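Local structure of hydrogenase (NiFe) small subunit HydA (Allochromatium vinosum, 3MYR) at residues P140-P145 against G174-F179. The protein probably carries electrons, through three iron-sulfur clusters, for the hydrogen oxidation of the heterodimer it forms with the large subunit. Sequence-based numbering, arbitrary orientation.
Sequences PVINVP and GRPLAF
Pro145 and Arg175 meet at about a right angle, the ring offering CG to the arginine's aliphatic stem, with CD of Arg175 3.5 Å from CG of Pro145. The stem starts with CG anti to the carbonyl carbon (chi1 -56°) and bends at chi3; its guanidinium then forms salt bridges with Asp171 and Glu252. Three residues earlier, in strand 141-144, Ile142 crosses Pro176 at a similar angle, its CG2 lying 3.8 Å from CG of the proline. Asn143 N donates to Gly174 O (2.9 Å), and the CA-H of Arg175 points at Asn143 O. The side-chain ND2 of Asn143 hydrogen-bonds to Tyr173 O; a side chain on Gly174, whose positive phi (84°) favours glycine, would crowd that ND2. An alanine in place of Pro145 would probably open a gap beside the Arg175 methylenes and let that stem shift. Strand 141-144 pairs with parallel strand 106-110 of the flavodoxin-like sheet; residues 174-176 pass along its other side into helix 177-180. Pro145 lies about 7 Å from a [4Fe-4S] cluster that Cys147 helps bind. Chemically, a glycine-asparagine backbone meeting forms the middle, flanked by proline rings and methylenes, while the buried arginine's charge is probably balanced by its two acidic partners.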
ATOM      1  N   PRO A 140     -14.929 -21.073  16.579  1.00 28.84           N
ATOM      2  CA  PRO A 140     -13.511 -21.335  16.620  1.00 27.35           C
ATOM      3  C   PRO A 140     -12.773 -20.161  15.941  1.00 25.10           C
ATOM      4  O   PRO A 140     -13.135 -19.770  14.793  1.00 23.35           O
ATOM      5  CB  PRO A 140     -13.351 -22.598  15.732  1.00 28.72           C
ATOM      6  CG  PRO A 140     -14.740 -23.250  15.731  1.00 27.09           C
ATOM      7  CD  PRO A 140     -15.665 -22.015  15.737  1.00 27.81           C
ATOM      8  N   VAL A 141     -11.759 -19.624  16.619  1.00 22.11           N
ATOM      9  CA  VAL A 141     -10.979 -18.507  16.078  1.00 23.14           C
ATOM     10  C   VAL A 141      -9.514 -18.938  16.039  1.00 22.41           C
ATOM     11  O   VAL A 141      -8.939 -19.365  17.032  1.00 24.29           O
ATOM     12  CB  VAL A 141     -11.164 -17.154  16.897  1.00 21.37           C
ATOM     13  CG1 VAL A 141     -10.110 -16.043  16.384  1.00 20.10           C
ATOM     14  CG2 VAL A 141     -12.605 -16.578  16.722  1.00 23.83           C
ATOM     15  N   ILE A 142      -8.856 -18.745  14.939  1.00 21.14           N
ATOM     16  CA  ILE A 142      -7.423 -19.090  14.902  1.00 21.20           C
ATOM     17  C   ILE A 142      -6.688 -17.773  14.729  1.00 19.41           C
ATOM     18  O   ILE A 142      -6.983 -17.054  13.792  1.00 18.42           O
ATOM     19  CB  ILE A 142      -7.088 -19.952  13.670  1.00 21.89           C
ATOM     20  CG1 ILE A 142      -7.813 -21.286  13.726  1.00 28.77           C
ATOM     21  CG2 ILE A 142      -5.586 -20.241  13.592  1.00 22.26           C
ATOM     22  CD1 ILE A 142      -7.697 -21.922  12.298  1.00 40.25           C
ATOM     23  N   ASN A 143      -5.737 -17.446  15.596  1.00 17.04           N
ATOM     24  CA  ASN A 143      -4.969 -16.198  15.461  1.00 17.02           C
ATOM     25  C   ASN A 143      -3.692 -16.435  14.706  1.00 17.69           C
ATOM     26  O   ASN A 143      -2.929 -17.346  15.054  1.00 16.74           O
ATOM     27  CB  ASN A 143      -4.629 -15.708  16.853  1.00 18.96           C
ATOM     28  CG  ASN A 143      -5.869 -15.132  17.557  1.00 22.23           C
ATOM     29  OD1 ASN A 143      -6.747 -14.607  16.877  1.00 17.53           O
ATOM     30  ND2 ASN A 143      -5.957 -15.267  18.862  1.00 18.79           N
ATOM     31  N   VAL A 144      -3.452 -15.654  13.659  1.00 17.26           N
ATOM     32  CA  VAL A 144      -2.268 -15.817  12.853  1.00 15.14           C
ATOM     33  C   VAL A 144      -1.596 -14.425  12.836  1.00 15.78           C
ATOM     34  O   VAL A 144      -1.756 -13.654  11.886  1.00 16.10           O
ATOM     35  CB  VAL A 144      -2.621 -16.338  11.400  1.00 17.12           C
ATOM     36  CG1 VAL A 144      -1.294 -16.516  10.489  1.00 12.70           C
ATOM     37  CG2 VAL A 144      -3.373 -17.704  11.482  1.00 14.47           C
ATOM     38  N   PRO A 145      -0.864 -14.082  13.903  1.00 14.91           N
ATOM     39  CA  PRO A 145      -0.405 -12.681  14.107  1.00 14.85           C
ATOM     40  C   PRO A 145       0.948 -12.426  13.434  1.00 16.56           C
ATOM     41  O   PRO A 145       1.500 -13.353  12.787  1.00 17.58           O
ATOM     42  CB  PRO A 145      -0.274 -12.574  15.591  1.00 14.96           C
ATOM     43  CG  PRO A 145       0.042 -13.956  16.052  1.00 16.23           C
ATOM     44  CD  PRO A 145      -0.809 -14.869  15.135  1.00 14.43           C
ATOM     45  N   GLY A 174      -4.128 -18.942  20.929  1.00 19.99           N
ATOM     46  CA  GLY A 174      -4.877 -19.276  19.703  1.00 19.63           C
ATOM     47  C   GLY A 174      -4.006 -19.320  18.438  1.00 19.74           C
ATOM     48  O   GLY A 174      -4.536 -19.414  17.293  1.00 18.85           O
ATOM     49  N   ARG A 175      -2.688 -19.350  18.646  1.00 16.88           N
ATOM     50  CA  ARG A 175      -1.701 -19.338  17.529  1.00 16.93           C
ATOM     51  C   ARG A 175      -1.232 -20.750  17.162  1.00 17.17           C
ATOM     52  O   ARG A 175      -0.871 -21.546  18.025  1.00 16.72           O
ATOM     53  CB  ARG A 175      -0.495 -18.488  17.923  1.00 16.12           C
ATOM     54  CG  ARG A 175      -0.860 -17.021  18.345  1.00 16.57           C
ATOM     55  CD  ARG A 175       0.456 -16.248  18.667  1.00 14.00           C
ATOM     56  NE  ARG A 175       1.092 -16.840  19.864  1.00 18.27           N
ATOM     57  CZ  ARG A 175       1.981 -16.202  20.643  1.00 25.95           C
ATOM     58  NH1 ARG A 175       2.371 -14.980  20.361  1.00 25.92           N
ATOM     59  NH2 ARG A 175       2.445 -16.752  21.730  1.00 24.19           N
ATOM     60  N   PRO A 176      -1.280 -21.084  15.878  1.00 18.16           N
ATOM     61  CA  PRO A 176      -0.797 -22.409  15.421  1.00 18.93           C
ATOM     62  C   PRO A 176       0.629 -22.722  15.880  1.00 18.73           C
ATOM     63  O   PRO A 176       1.581 -21.982  15.559  1.00 18.31           O
ATOM     64  CB  PRO A 176      -0.832 -22.271  13.910  1.00 18.84           C
ATOM     65  CG  PRO A 176      -2.009 -21.403  13.657  1.00 20.80           C
ATOM     66  CD  PRO A 176      -1.812 -20.293  14.755  1.00 19.03           C
ATOM     67  N   LEU A 177       0.777 -23.865  16.550  1.00 19.73           N
ATOM     68  CA  LEU A 177       2.101 -24.267  17.057  1.00 19.78           C
ATOM     69  C   LEU A 177       3.137 -24.426  15.985  1.00 18.93           C
ATOM     70  O   LEU A 177       4.348 -24.268  16.256  1.00 18.85           O
ATOM     71  CB  LEU A 177       2.004 -25.566  17.894  1.00 20.36           C
ATOM     72  CG  LEU A 177       1.178 -25.342  19.194  1.00 23.12           C
ATOM     73  CD1 LEU A 177       0.884 -26.689  19.890  1.00 24.87           C
ATOM     74  CD2 LEU A 177       1.832 -24.341  20.213  1.00 21.74           C
ATOM     75  N   ALA A 178       2.724 -24.778  14.779  1.00 16.65           N
ATOM     76  CA  ALA A 178       3.751 -25.068  13.747  1.00 18.46           C
ATOM     77  C   ALA A 178       4.527 -23.793  13.432  1.00 20.36           C
ATOM     78  O   ALA A 178       5.660 -23.850  12.903  1.00 19.82           O
ATOM     79  CB  ALA A 178       3.110 -25.627  12.413  1.00 17.34           C
ATOM     80  N   PHE A 179       3.879 -22.629  13.653  1.00 18.53           N
ATOM     81  CA  PHE A 179       4.491 -21.399  13.212  1.00 18.71           C
ATOM     82  C   PHE A 179       4.865 -20.516  14.388  1.00 18.82           C
ATOM     83  O   PHE A 179       5.779 -19.679  14.271  1.00 17.59           O
ATOM     84  CB  PHE A 179       3.550 -20.695  12.206  1.00 16.75           C
ATOM     85  CG  PHE A 179       3.197 -21.585  11.038  1.00 17.98           C
ATOM     86  CD1 PHE A 179       4.216 -22.205  10.310  1.00 18.69           C
ATOM     87  CD2 PHE A 179       1.879 -21.926  10.769  1.00 20.01           C
ATOM     88  CE1 PHE A 179       3.916 -23.081   9.225  1.00 21.06           C
ATOM     89  CE2 PHE A 179       1.565 -22.827   9.696  1.00 18.60           C
ATOM     90  CZ  PHE A 179       2.581 -23.394   8.959  1.00 19.53           C
TER